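Local coordinates for transcription inhibitor protein Gfh1 (PDB 2F23) that inhibits all catalytic activities of RNA polymerase by partially occluding its substrate-binding site and preventing NTP binding, at residues E98-Q103 with R147-V152; K127-H132 with D136-D141; E20-R25 with D63-I68. All blocks are in the same frame, centred on the assembly; numbering follows the deposited sequence.

How the contacts relate
Contacts 1 and 2 belong to the C-terminal FKBP-like domain and reach the same five-stranded sheet: Arg147 O with Leu140 N and Phe149 N with Leu138 O probably hydrogen-bond across neighbouring strands. Contact 1 spans the strand between its two partners by a small apolar touch. Contact 2 lays a short helix and its following turn on an outer strand, with buried leucines inside and a histidine-aspartate bond nearer the surface. Contact 3 lies in the N-terminal helical hairpin, its centre about 19 Å from that of contact 1 and 21 Å from that of contact 2; in these segments one carbon contact and a salt bridge nearer the solvent link the two helices. Each contact combines buried with more exposed residues.

Contact 1: E98-Q103 with R147-V152; sequences ERLSVQ and REFRVV
Phe149 meets Leu100 and the backbone of Glu98 from a strand that is not their sheet neighbour, since strand 88-92 runs between 99-105 and 145-155. Followed along 147-152, the contact begins with Arg147, whose CB is directed toward 98-103 but whose guanidinium turns to a salt bridge with Asp93; its NE remains 6.8 Å from Glu98 OE1, so these opposite charges do not touch. Glu148 serves the other side of the sheet, where OE2 accepts a hydrogen bond from Gln18 of helix 9-37. Phe149 carries the contact. Its CG stands anti to the carbonyl carbon (chi1 -68°), which sends the ring across strand 88-92, and the far corner CZ lies 4.0 Å from Leu100 CD2. That methyl meets the ring obliquely, neither squarely over the face nor in line with the edge. Leu100 holds its CG anti to the backbone N (chi1 167°), which places CD2 at the ring. At the ring edge, near its plane, Glu98 O comes within 4.4 Å of Phe149 CE2, a loose approach. Leu91, Leu140 and Thr142 also touch the Phe149 side chain. Arg150 again faces away from this cluster and forms a salt bridge with Glu92. Val151 packs on Val89 and Leu138, and Val152 CG2 sits 3.6 Å above one face of the Arg150 guanidinium. With no hydrogen bond between them, 98-103 and 147-152 are linked directly by one methyl-ring touch and a loose carbonyl approach, and their spacing is probably set mainly by strand 88-92, where Leu91 pairs with the Leu100 backbone.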
ATOM      1  N   GLU A  98       0.706  -8.773   0.641  1.00 17.49           N
ATOM      2  CA  GLU A  98       2.022  -9.182   1.117  1.00 18.46           C
ATOM      3  C   GLU A  98       2.232  -8.746   2.563  1.00 17.42           C
ATOM      4  O   GLU A  98       1.915  -7.616   2.934  1.00 17.41           O
ATOM      5  CB  GLU A  98       3.118  -8.573   0.239  1.00 22.54           C
ATOM      6  CG  GLU A  98       4.533  -8.956   0.656  1.00 29.33           C
ATOM      7  CD  GLU A  98       5.593  -8.352  -0.247  1.00 32.78           C
ATOM      8  OE1 GLU A  98       5.531  -8.581  -1.476  1.00 35.17           O
ATOM      9  OE2 GLU A  98       6.490  -7.654   0.270  1.00 35.66           O
ATOM     10  N   ARG A  99       2.773  -9.646   3.376  1.00 17.12           N
ATOM     11  CA  ARG A  99       3.025  -9.342   4.774  1.00 17.13           C
ATOM     12  C   ARG A  99       4.520  -9.220   5.025  1.00 17.72           C
ATOM     13  O   ARG A  99       5.313 -10.015   4.521  1.00 19.30           O
ATOM     14  CB  ARG A  99       2.410 -10.423   5.664  1.00 18.85           C
ATOM     15  CG  ARG A  99       0.899 -10.508   5.519  1.00 23.44           C
ATOM     16  CD  ARG A  99       0.298 -11.616   6.358  1.00 27.86           C
ATOM     17  NE  ARG A  99      -1.151 -11.693   6.179  1.00 32.38           N
ATOM     18  CZ  ARG A  99      -1.930 -12.598   6.761  1.00 33.61           C
ATOM     19  NH1 ARG A  99      -1.402 -13.512   7.565  1.00 35.77           N
ATOM     20  NH2 ARG A  99      -3.239 -12.591   6.542  1.00 35.32           N
ATOM     21  N   LEU A 100       4.892  -8.207   5.799  1.00 15.08           N
ATOM     22  CA  LEU A 100       6.282  -7.928   6.123  1.00 14.65           C
ATOM     23  C   LEU A 100       6.360  -7.410   7.550  1.00 13.65           C
ATOM     24  O   LEU A 100       5.467  -6.701   7.996  1.00 13.11           O
ATOM     25  CB  LEU A 100       6.821  -6.851   5.176  1.00 17.36           C
ATOM     26  CG  LEU A 100       8.154  -6.189   5.539  1.00 19.37           C
ATOM     27  CD1 LEU A 100       9.278  -7.188   5.357  1.00 19.96           C
ATOM     28  CD2 LEU A 100       8.380  -4.969   4.663  1.00 20.23           C
ATOM     29  N   SER A 101       7.410  -7.772   8.273  1.00 12.85           N
ATOM     30  CA  SER A 101       7.564  -7.272   9.630  1.00 12.31           C
ATOM     31  C   SER A 101       8.921  -6.592   9.741  1.00 11.04           C
ATOM     32  O   SER A 101       9.876  -6.950   9.046  1.00 11.55           O
ATOM     33  CB  SER A 101       7.444  -8.400  10.662  1.00 12.88           C
ATOM     34  OG  SER A 101       8.470  -9.357  10.500  1.00 16.42           O
ATOM     35  N   VAL A 102       8.993  -5.589  10.602  1.00 10.26           N
ATOM     36  CA  VAL A 102      10.228  -4.844  10.798  1.00  9.66           C
ATOM     37  C   VAL A 102      10.346  -4.440  12.251  1.00  9.32           C
ATOM     38  O   VAL A 102       9.366  -4.449  12.992  1.00 10.26           O
ATOM     39  CB  VAL A 102      10.246  -3.547   9.955  1.00 10.43           C
ATOM     40  CG1 VAL A 102      10.083  -3.870   8.486  1.00  9.70           C
ATOM     41  CG2 VAL A 102       9.139  -2.607  10.422  1.00 11.12           C
ATOM     42  N   GLN A 103      11.560  -4.108  12.666  1.00 10.41           N
ATOM     43  CA  GLN A 103      11.770  -3.632  14.017  1.00  9.78           C
ATOM     44  C   GLN A 103      12.568  -2.351  13.894  1.00 10.61           C
ATOM     45  O   GLN A 103      13.609  -2.321  13.236  1.00 10.13           O
ATOM     46  CB  GLN A 103      12.541  -4.634  14.882  1.00 12.52           C
ATOM     47  CG  GLN A 103      12.815  -4.077  16.274  1.00 12.59           C
ATOM     48  CD  GLN A 103      13.499  -5.057  17.203  1.00 14.24           C
ATOM     49  OE1 GLN A 103      14.476  -5.709  16.832  1.00 15.85           O
ATOM     50  NE2 GLN A 103      12.997  -5.150  18.434  1.00 17.67           N
ATOM     51  N   ARG A 147       6.630   1.179  -1.485  1.00 17.92           N
ATOM     52  CA  ARG A 147       5.446   0.340  -1.345  1.00 17.76           C
ATOM     53  C   ARG A 147       4.525   0.912  -0.275  1.00 15.83           C
ATOM     54  O   ARG A 147       4.976   1.609   0.633  1.00 14.09           O
ATOM     55  CB  ARG A 147       5.852  -1.081  -0.950  1.00 20.87           C
ATOM     56  CG  ARG A 147       6.700  -1.808  -1.981  1.00 23.68           C
ATOM     57  CD  ARG A 147       5.896  -2.803  -2.809  1.00 27.53           C
ATOM     58  NE  ARG A 147       5.064  -2.191  -3.846  1.00 29.72           N
ATOM     59  CZ  ARG A 147       3.874  -1.632  -3.639  1.00 31.17           C
ATOM     60  NH1 ARG A 147       3.347  -1.592  -2.422  1.00 29.75           N
ATOM     61  NH2 ARG A 147       3.198  -1.125  -4.662  1.00 31.63           N
ATOM     62  N   GLU A 148       3.236   0.615  -0.391  1.00 13.90           N
ATOM     63  CA  GLU A 148       2.256   1.092   0.577  1.00 12.96           C
ATOM     64  C   GLU A 148       1.912  -0.038   1.542  1.00 12.02           C
ATOM     65  O   GLU A 148       1.662  -1.165   1.120  1.00 11.99           O
ATOM     66  CB  GLU A 148       0.997   1.576  -0.149  1.00 16.07           C
ATOM     67  CG  GLU A 148      -0.170   1.912   0.763  1.00 17.00           C
ATOM     68  CD  GLU A 148      -1.324   2.574   0.025  1.00 18.93           C
ATOM     69  OE1 GLU A 148      -1.383   3.821  -0.006  1.00 22.35           O
ATOM     70  OE2 GLU A 148      -2.165   1.844  -0.531  1.00 22.04           O
ATOM     71  N   PHE A 149       1.913   0.264   2.837  1.00  9.71           N
ATOM     72  CA  PHE A 149       1.604  -0.736   3.855  1.00 10.50           C
ATOM     73  C   PHE A 149       0.646  -0.238   4.916  1.00 10.28           C
ATOM     74  O   PHE A 149       0.671   0.928   5.297  1.00 10.50           O
ATOM     75  CB  PHE A 149       2.868  -1.191   4.592  1.00  9.52           C
ATOM     76  CG  PHE A 149       3.826  -1.970   3.749  1.00 13.75           C
ATOM     77  CD1 PHE A 149       4.898  -1.335   3.128  1.00 17.11           C
ATOM     78  CD2 PHE A 149       3.669  -3.340   3.587  1.00 14.55           C
ATOM     79  CE1 PHE A 149       5.801  -2.058   2.357  1.00 19.00           C
ATOM     80  CE2 PHE A 149       4.570  -4.073   2.816  1.00 16.84           C
ATOM     81  CZ  PHE A 149       5.637  -3.428   2.201  1.00 18.02           C
ATOM     82  N   ARG A 150      -0.188  -1.147   5.401  1.00  9.82           N
ATOM     83  CA  ARG A 150      -1.122  -0.841   6.476  1.00  9.15           C
ATOM     84  C   ARG A 150      -0.475  -1.441   7.716  1.00  9.84           C
ATOM     85  O   ARG A 150       0.054  -2.551   7.661  1.00 10.23           O
ATOM     86  CB  ARG A 150      -2.472  -1.513   6.222  1.00 10.22           C
ATOM     87  CG  ARG A 150      -3.476  -1.364   7.355  1.00 10.74           C
ATOM     88  CD  ARG A 150      -4.833  -1.903   6.932  1.00 11.91           C
ATOM     89  NE  ARG A 150      -4.778  -3.328   6.630  1.00 15.66           N
ATOM     90  CZ  ARG A 150      -4.969  -4.290   7.526  1.00 16.60           C
ATOM     91  NH1 ARG A 150      -5.232  -3.982   8.789  1.00 20.05           N
ATOM     92  NH2 ARG A 150      -4.899  -5.562   7.158  1.00 17.89           N
ATOM     93  N   VAL A 151      -0.487  -0.703   8.821  1.00  7.52           N
ATOM     94  CA  VAL A 151       0.088  -1.198  10.068  1.00  6.86           C
ATOM     95  C   VAL A 151      -0.928  -2.147  10.692  1.00  7.79           C
ATOM     96  O   VAL A 151      -2.029  -1.742  11.047  1.00  6.82           O
ATOM     97  CB  VAL A 151       0.380  -0.042  11.047  1.00  6.99           C
ATOM     98  CG1 VAL A 151       0.962  -0.588  12.342  1.00  7.36           C
ATOM     99  CG2 VAL A 151       1.346   0.942  10.402  1.00  8.42           C
ATOM    100  N   VAL A 152      -0.550  -3.417  10.819  1.00  9.09           N
ATOM    101  CA  VAL A 152      -1.442  -4.431  11.366  1.00 10.12           C
ATOM    102  C   VAL A 152      -1.264  -4.693  12.856  1.00  9.89           C
ATOM    103  O   VAL A 152      -2.243  -4.940  13.571  1.00 11.60           O
ATOM    104  CB  VAL A 152      -1.268  -5.759  10.595  1.00 12.41           C
ATOM    105  CG1 VAL A 152      -2.117  -6.856  11.218  1.00 14.00           C
ATOM    106  CG2 VAL A 152      -1.661  -5.552   9.141  1.00 12.03           C
TER

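Contact 2: K127-H132 with D136-D141; sequences KALLGH and DVLSLD
Leu138 and His132 bury the most surface here, one methyl of the leucine lying almost exactly over the imidazole centre. Leu138 CD2 is 3.5 Å from the centroid of the His132 ring, a CH-pi contact close to the ring normal. The other branch of the same leucine turns to the helix, CD1 lying 3.8 Å from Leu129 CD2, so the fork bridges the histidine and the end of helix 124-129. Leu140, next but one along the strand, repeats the division: its CD1 meets Leu129 CD2, and its CD2 presses on Ala128 CB at 3.6 Å. In His132, chi1 (-72°) sets the ring on this side, CG anti to the carbonyl carbon, and chi2 turns ND1 to Asp136. His132 ND1 donates to Asp136 OD2 at 3.2 Å, the N-H...O angle a bent 146°. The acceptor is in the ring plane, yet the approach is from above the carboxylate, the two planes standing 90° apart. Asp136 is held further by Thr8 through OD1 and by the backbone N of Arg133 through OD2. A type II turn from Leu129 to His132, closed by His132 N to Leu129 O, delivers the ring to this place. An alanine here would probably leave Leu138 CD2 without the face it packs on and Asp136 OD2 short of one donor. A methyl over the face and an in-plane bond at the edge together probably fix the rotation of the imidazole.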
ATOM      1  N   LYS A 127      11.992   6.758   9.901  1.00 11.09           N
ATOM      2  CA  LYS A 127      11.343   8.008  10.258  1.00 12.14           C
ATOM      3  C   LYS A 127       9.882   8.035   9.842  1.00 10.93           C
ATOM      4  O   LYS A 127       9.061   8.685  10.488  1.00 13.94           O
ATOM      5  CB  LYS A 127      12.071   9.200   9.628  1.00 13.00           C
ATOM      6  CG  LYS A 127      13.370   9.585  10.328  1.00 17.44           C
ATOM      7  CD  LYS A 127      13.769  11.014   9.979  1.00 18.33           C
ATOM      8  CE  LYS A 127      15.004  11.479  10.745  1.00 20.34           C
ATOM      9  NZ  LYS A 127      16.277  10.950  10.190  1.00 20.58           N
ATOM     10  N   ALA A 128       9.560   7.333   8.761  1.00 10.36           N
ATOM     11  CA  ALA A 128       8.191   7.289   8.266  1.00 10.98           C
ATOM     12  C   ALA A 128       7.285   6.450   9.168  1.00 10.86           C
ATOM     13  O   ALA A 128       6.069   6.639   9.181  1.00 13.48           O
ATOM     14  CB  ALA A 128       8.172   6.733   6.843  1.00 11.66           C
ATOM     15  N   LEU A 129       7.882   5.531   9.920  1.00  9.85           N
ATOM     16  CA  LEU A 129       7.134   4.650  10.818  1.00  9.26           C
ATOM     17  C   LEU A 129       6.928   5.249  12.208  1.00  8.04           C
ATOM     18  O   LEU A 129       5.888   5.054  12.835  1.00  7.35           O
ATOM     19  CB  LEU A 129       7.864   3.309  10.952  1.00  9.26           C
ATOM     20  CG  LEU A 129       7.803   2.350   9.760  1.00 10.67           C
ATOM     21  CD1 LEU A 129       8.890   1.291   9.885  1.00 12.32           C
ATOM     22  CD2 LEU A 129       6.422   1.715   9.700  1.00 11.72           C
ATOM     23  N   LEU A 130       7.919   5.990  12.687  1.00  9.19           N
ATOM     24  CA  LEU A 130       7.838   6.596  14.010  1.00  8.37           C
ATOM     25  C   LEU A 130       6.550   7.367  14.281  1.00  8.85           C
ATOM     26  O   LEU A 130       6.123   8.196  13.473  1.00  9.66           O
ATOM     27  CB  LEU A 130       9.025   7.533  14.234  1.00  7.88           C
ATOM     28  CG  LEU A 130      10.424   6.919  14.292  1.00  8.18           C
ATOM     29  CD1 LEU A 130      11.455   8.028  14.486  1.00 10.30           C
ATOM     30  CD2 LEU A 130      10.505   5.926  15.443  1.00  8.64           C
ATOM     31  N   GLY A 131       5.934   7.077  15.423  1.00  8.22           N
ATOM     32  CA  GLY A 131       4.727   7.773  15.823  1.00  8.19           C
ATOM     33  C   GLY A 131       3.414   7.288  15.245  1.00  7.40           C
ATOM     34  O   GLY A 131       2.365   7.872  15.528  1.00 10.54           O
ATOM     35  N   HIS A 132       3.456   6.228  14.447  1.00  6.95           N
ATOM     36  CA  HIS A 132       2.233   5.716  13.847  1.00  6.59           C
ATOM     37  C   HIS A 132       1.625   4.570  14.633  1.00  7.87           C
ATOM     38  O   HIS A 132       2.284   3.963  15.477  1.00  6.29           O
ATOM     39  CB  HIS A 132       2.491   5.335  12.394  1.00  7.52           C
ATOM     40  CG  HIS A 132       2.677   6.525  11.509  1.00  8.78           C
ATOM     41  ND1 HIS A 132       1.646   7.390  11.209  1.00 14.69           N
ATOM     42  CD2 HIS A 132       3.783   7.041  10.923  1.00 13.78           C
ATOM     43  CE1 HIS A 132       2.111   8.389  10.479  1.00 16.01           C
ATOM     44  NE2 HIS A 132       3.404   8.202  10.291  1.00 17.48           N
ATOM     45  N   ASP A 136      -2.918   2.710  10.543  1.00  7.12           N
ATOM     46  CA  ASP A 136      -2.372   3.751   9.679  1.00  6.66           C
ATOM     47  C   ASP A 136      -1.882   3.128   8.375  1.00  8.02           C
ATOM     48  O   ASP A 136      -1.498   1.956   8.336  1.00  9.05           O
ATOM     49  CB  ASP A 136      -1.205   4.492  10.355  1.00  6.63           C
ATOM     50  CG  ASP A 136      -1.667   5.520  11.373  1.00  8.91           C
ATOM     51  OD1 ASP A 136      -2.784   6.059  11.218  1.00 10.81           O
ATOM     52  OD2 ASP A 136      -0.903   5.812  12.315  1.00  8.91           O
ATOM     53  N   VAL A 137      -1.895   3.925   7.309  1.00  8.94           N
ATOM     54  CA  VAL A 137      -1.450   3.484   5.994  1.00  9.31           C
ATOM     55  C   VAL A 137      -0.288   4.389   5.597  1.00  8.91           C
ATOM     56  O   VAL A 137      -0.416   5.610   5.586  1.00 10.79           O
ATOM     57  CB  VAL A 137      -2.601   3.578   4.979  1.00  8.56           C
ATOM     58  CG1 VAL A 137      -2.108   3.252   3.579  1.00  9.88           C
ATOM     59  CG2 VAL A 137      -3.695   2.605   5.381  1.00  8.50           C
ATOM     60  N   LEU A 138       0.843   3.770   5.278  1.00  8.73           N
ATOM     61  CA  LEU A 138       2.060   4.501   4.955  1.00 11.03           C
ATOM     62  C   LEU A 138       2.718   4.060   3.661  1.00 10.62           C
ATOM     63  O   LEU A 138       2.603   2.909   3.256  1.00 10.09           O
ATOM     64  CB  LEU A 138       3.065   4.304   6.091  1.00 13.15           C
ATOM     65  CG  LEU A 138       2.508   4.449   7.511  1.00 16.00           C
ATOM     66  CD1 LEU A 138       3.426   3.762   8.517  1.00 18.74           C
ATOM     67  CD2 LEU A 138       2.335   5.920   7.829  1.00 17.15           C
ATOM     68  N   SER A 139       3.404   4.997   3.013  1.00 11.68           N
ATOM     69  CA  SER A 139       4.156   4.686   1.802  1.00 13.92           C
ATOM     70  C   SER A 139       5.591   4.607   2.319  1.00 14.07           C
ATOM     71  O   SER A 139       6.120   5.587   2.849  1.00 17.27           O
ATOM     72  CB  SER A 139       4.011   5.801   0.765  1.00 16.66           C
ATOM     73  OG  SER A 139       2.697   5.825   0.231  1.00 22.51           O
ATOM     74  N   LEU A 140       6.215   3.442   2.181  1.00 13.36           N
ATOM     75  CA  LEU A 140       7.565   3.252   2.694  1.00 14.69           C
ATOM     76  C   LEU A 140       8.608   2.948   1.635  1.00 16.27           C
ATOM     77  O   LEU A 140       8.337   2.252   0.657  1.00 15.84           O
ATOM     78  CB  LEU A 140       7.570   2.128   3.734  1.00 14.05           C
ATOM     79  CG  LEU A 140       6.599   2.296   4.908  1.00 14.08           C
ATOM     80  CD1 LEU A 140       6.620   1.048   5.772  1.00 13.86           C
ATOM     81  CD2 LEU A 140       6.982   3.525   5.723  1.00 15.44           C
ATOM     82  N   ASP A 141       9.807   3.478   1.855  1.00 18.32           N
ATOM     83  CA  ASP A 141      10.931   3.282   0.954  1.00 19.47           C
ATOM     84  C   ASP A 141      11.696   2.055   1.436  1.00 21.13           C
ATOM     85  O   ASP A 141      12.591   2.155   2.278  1.00 22.40           O
ATOM     86  CB  ASP A 141      11.837   4.514   0.976  1.00 20.45           C
ATOM     87  CG  ASP A 141      11.118   5.774   0.522  1.00 21.06           C
ATOM     88  OD1 ASP A 141      10.700   5.828  -0.654  1.00 20.55           O
ATOM     89  OD2 ASP A 141      10.969   6.709   1.335  1.00 20.79           O
TER

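Contact 3: E20-R25 with D63-I68; sequences ERERER and DSLEDI
Glu22 and Leu65 make the buried part of this contact, and they do so with carbon: Glu22 CG lies 4.0 Å from Leu65 CD1, the two side chains crossing at about a right angle. The Glu22 chain bends at chi2 (-57°), leaving CG toward Leu65, and its carboxylate is met by Arg25, one turn on in the same helix, in a salt bridge with Glu22 OE2 2.7 Å from Arg25 NH1. Ile58 and Ile62 also touch Glu22, and Leu15 and Gln18 touch Leu65, so the packing continues on both helices. Helices 9-37 and 46-71 pack antiparallel as the N-terminal helical hairpin of the GreA/GreB family, predicted to be a coiled coil, the part that in Gre factors reaches into the secondary channel of RNA polymerase. On its flank, toward solvent, the contact changes character. Arg23, exposed and extended from CG to NE, crosses to the partly exposed Glu66 and grips OE1 end-on with two nitrogens. Arg23 NH2 to Glu66 OE1 is 2.7 Å, directed to the anti lone pair with an N-H...O angle of 142°; Arg23 NH1 reaches the same Glu66 OE1 at 2.9 Å. The oxygen sits at the guanidinium edge, near its plane, while the carboxylate is turned 47° from it. Glu20 OE1 approaches Arg23 NE from the same helix only at a long 3.8 Å. Beside the bridge, Arg23 lies on Ile62 and Glu66 on Leu19.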
ATOM      1  N   GLU A  20     -10.118   6.807  -5.333  1.00 13.93           N
ATOM      2  CA  GLU A  20     -10.670   7.801  -6.246  1.00 16.39           C
ATOM      3  C   GLU A  20      -9.717   8.029  -7.413  1.00 16.17           C
ATOM      4  O   GLU A  20     -10.147   8.142  -8.561  1.00 17.67           O
ATOM      5  CB  GLU A  20     -10.921   9.117  -5.509  1.00 18.71           C
ATOM      6  CG  GLU A  20     -11.910   8.992  -4.363  1.00 24.76           C
ATOM      7  CD  GLU A  20     -13.314   8.650  -4.827  1.00 28.45           C
ATOM      8  OE1 GLU A  20     -13.487   7.634  -5.536  1.00 31.61           O
ATOM      9  OE2 GLU A  20     -14.250   9.397  -4.475  1.00 31.33           O
ATOM     10  N   ARG A  21      -8.422   8.090  -7.116  1.00 15.43           N
ATOM     11  CA  ARG A  21      -7.421   8.301  -8.150  1.00 15.78           C
ATOM     12  C   ARG A  21      -7.390   7.100  -9.091  1.00 15.28           C
ATOM     13  O   ARG A  21      -7.268   7.258 -10.304  1.00 15.28           O
ATOM     14  CB  ARG A  21      -6.042   8.528  -7.519  1.00 20.97           C
ATOM     15  CG  ARG A  21      -5.819   9.947  -6.983  1.00 26.29           C
ATOM     16  CD  ARG A  21      -6.952  10.400  -6.068  1.00 32.81           C
ATOM     17  NE  ARG A  21      -6.730  11.725  -5.491  1.00 38.02           N
ATOM     18  CZ  ARG A  21      -5.755  12.019  -4.635  1.00 38.60           C
ATOM     19  NH1 ARG A  21      -4.900  11.083  -4.248  1.00 40.16           N
ATOM     20  NH2 ARG A  21      -5.639  13.252  -4.158  1.00 40.37           N
ATOM     21  N   GLU A  22      -7.519   5.900  -8.535  1.00 13.73           N
ATOM     22  CA  GLU A  22      -7.509   4.706  -9.371  1.00 13.67           C
ATOM     23  C   GLU A  22      -8.735   4.652 -10.282  1.00 12.66           C
ATOM     24  O   GLU A  22      -8.644   4.178 -11.412  1.00 12.57           O
ATOM     25  CB  GLU A  22      -7.439   3.440  -8.510  1.00 15.39           C
ATOM     26  CG  GLU A  22      -6.084   3.206  -7.856  1.00 21.04           C
ATOM     27  CD  GLU A  22      -4.956   3.143  -8.866  1.00 23.92           C
ATOM     28  OE1 GLU A  22      -5.092   2.412  -9.870  1.00 27.37           O
ATOM     29  OE2 GLU A  22      -3.929   3.821  -8.657  1.00 28.50           O
ATOM     30  N   ARG A  23      -9.883   5.124  -9.798  1.00 12.69           N
ATOM     31  CA  ARG A  23     -11.084   5.119 -10.628  1.00 13.69           C
ATOM     32  C   ARG A  23     -10.878   6.063 -11.810  1.00 14.46           C
ATOM     33  O   ARG A  23     -11.359   5.805 -12.916  1.00 15.42           O
ATOM     34  CB  ARG A  23     -12.317   5.562  -9.832  1.00 13.45           C
ATOM     35  CG  ARG A  23     -12.797   4.572  -8.774  1.00 14.41           C
ATOM     36  CD  ARG A  23     -14.159   5.005  -8.245  1.00 17.65           C
ATOM     37  NE  ARG A  23     -14.579   4.306  -7.031  1.00 19.03           N
ATOM     38  CZ  ARG A  23     -14.856   3.009  -6.947  1.00 20.93           C
ATOM     39  NH1 ARG A  23     -14.757   2.222  -8.013  1.00 22.00           N
ATOM     40  NH2 ARG A  23     -15.256   2.502  -5.788  1.00 20.22           N
ATOM     41  N   GLU A  24     -10.166   7.160 -11.571  1.00 14.69           N
ATOM     42  CA  GLU A  24      -9.892   8.130 -12.626  1.00 17.20           C
ATOM     43  C   GLU A  24      -9.023   7.465 -13.686  1.00 15.97           C
ATOM     44  O   GLU A  24      -9.270   7.603 -14.887  1.00 15.23           O
ATOM     45  CB  GLU A  24      -9.167   9.352 -12.051  1.00 20.16           C
ATOM     46  CG  GLU A  24     -10.010  10.171 -11.083  1.00 27.04           C
ATOM     47  CD  GLU A  24      -9.225  11.284 -10.412  1.00 29.82           C
ATOM     48  OE1 GLU A  24      -9.837  12.065  -9.653  1.00 33.39           O
ATOM     49  OE2 GLU A  24      -8.000  11.379 -10.637  1.00 32.86           O
ATOM     50  N   ARG A  25      -8.012   6.734 -13.232  1.00 14.69           N
ATOM     51  CA  ARG A  25      -7.113   6.040 -14.142  1.00 14.08           C
ATOM     52  C   ARG A  25      -7.854   4.966 -14.926  1.00 14.76           C
ATOM     53  O   ARG A  25      -7.551   4.727 -16.096  1.00 13.91           O
ATOM     54  CB  ARG A  25      -5.955   5.418 -13.362  1.00 15.68           C
ATOM     55  CG  ARG A  25      -5.090   6.461 -12.672  1.00 18.42           C
ATOM     56  CD  ARG A  25      -4.078   5.849 -11.723  1.00 24.16           C
ATOM     57  NE  ARG A  25      -3.344   6.889 -11.008  1.00 27.76           N
ATOM     58  CZ  ARG A  25      -2.412   6.659 -10.091  1.00 27.11           C
ATOM     59  NH1 ARG A  25      -2.088   5.416  -9.766  1.00 28.59           N
ATOM     60  NH2 ARG A  25      -1.806   7.677  -9.494  1.00 29.69           N
ATOM     61  N   ASP A  63     -10.165  -3.409  -7.014  1.00 12.71           N
ATOM     62  CA  ASP A  63     -10.840  -4.486  -6.297  1.00 14.52           C
ATOM     63  C   ASP A  63     -10.245  -4.664  -4.906  1.00 14.14           C
ATOM     64  O   ASP A  63     -10.971  -4.868  -3.931  1.00 14.30           O
ATOM     65  CB  ASP A  63     -10.748  -5.803  -7.074  1.00 17.78           C
ATOM     66  CG  ASP A  63     -11.595  -5.795  -8.333  1.00 23.34           C
ATOM     67  OD1 ASP A  63     -12.717  -5.248  -8.289  1.00 27.52           O
ATOM     68  OD2 ASP A  63     -11.145  -6.344  -9.360  1.00 28.58           O
ATOM     69  N   SER A  64      -8.923  -4.589  -4.811  1.00 13.30           N
ATOM     70  CA  SER A  64      -8.258  -4.736  -3.525  1.00 12.71           C
ATOM     71  C   SER A  64      -8.612  -3.580  -2.598  1.00 12.70           C
ATOM     72  O   SER A  64      -8.874  -3.782  -1.411  1.00 11.82           O
ATOM     73  CB  SER A  64      -6.743  -4.810  -3.716  1.00 13.92           C
ATOM     74  OG  SER A  64      -6.377  -6.010  -4.376  1.00 16.04           O
ATOM     75  N   LEU A  65      -8.631  -2.367  -3.139  1.00 12.44           N
ATOM     76  CA  LEU A  65      -8.960  -1.202  -2.329  1.00 10.01           C
ATOM     77  C   LEU A  65     -10.399  -1.253  -1.836  1.00 10.90           C
ATOM     78  O   LEU A  65     -10.672  -0.953  -0.680  1.00 12.23           O
ATOM     79  CB  LEU A  65      -8.715   0.085  -3.126  1.00 10.18           C
ATOM     80  CG  LEU A  65      -7.228   0.374  -3.351  1.00  9.54           C
ATOM     81  CD1 LEU A  65      -7.070   1.506  -4.350  1.00 12.12           C
ATOM     82  CD2 LEU A  65      -6.568   0.725  -2.022  1.00 12.78           C
ATOM     83  N   GLU A  66     -11.320  -1.635  -2.716  1.00 10.87           N
ATOM     84  CA  GLU A  66     -12.723  -1.719  -2.337  1.00 12.13           C
ATOM     85  C   GLU A  66     -12.927  -2.793  -1.280  1.00 13.77           C
ATOM     86  O   GLU A  66     -13.747  -2.631  -0.378  1.00 13.86           O
ATOM     87  CB  GLU A  66     -13.586  -2.013  -3.566  1.00 13.47           C
ATOM     88  CG  GLU A  66     -13.759  -0.802  -4.469  1.00 14.19           C
ATOM     89  CD  GLU A  66     -14.503  -1.112  -5.754  1.00 14.21           C
ATOM     90  OE1 GLU A  66     -14.971  -0.154  -6.398  1.00 15.11           O
ATOM     91  OE2 GLU A  66     -14.610  -2.299  -6.126  1.00 17.35           O
ATOM     92  N   ASP A  67     -12.174  -3.882  -1.390  1.00 12.93           N
ATOM     93  CA  ASP A  67     -12.280  -4.974  -0.431  1.00 15.76           C
ATOM     94  C   ASP A  67     -11.875  -4.503   0.961  1.00 16.10           C
ATOM     95  O   ASP A  67     -12.607  -4.698   1.934  1.00 17.07           O
ATOM     96  CB  ASP A  67     -11.377  -6.141  -0.843  1.00 18.56           C
ATOM     97  CG  ASP A  67     -11.449  -7.300   0.133  1.00 20.39           C
ATOM     98  OD1 ASP A  67     -10.381  -7.812   0.530  1.00 25.12           O
ATOM     99  OD2 ASP A  67     -12.574  -7.700   0.499  1.00 23.82           O
ATOM    100  N   ILE A  68     -10.706  -3.879   1.047  1.00 13.77           N
ATOM    101  CA  ILE A  68     -10.199  -3.392   2.323  1.00 13.20           C
ATOM    102  C   ILE A  68     -11.073  -2.302   2.925  1.00 13.31           C
ATOM    103  O   ILE A  68     -11.422  -2.356   4.101  1.00 11.86           O
ATOM    104  CB  ILE A  68      -8.768  -2.862   2.168  1.00 13.95           C
ATOM    105  CG1 ILE A  68      -7.871  -3.993   1.665  1.00 18.56           C
ATOM    106  CG2 ILE A  68      -8.263  -2.299   3.496  1.00 16.31           C
ATOM    107  CD1 ILE A  68      -6.451  -3.599   1.477  1.00 20.81           C
TER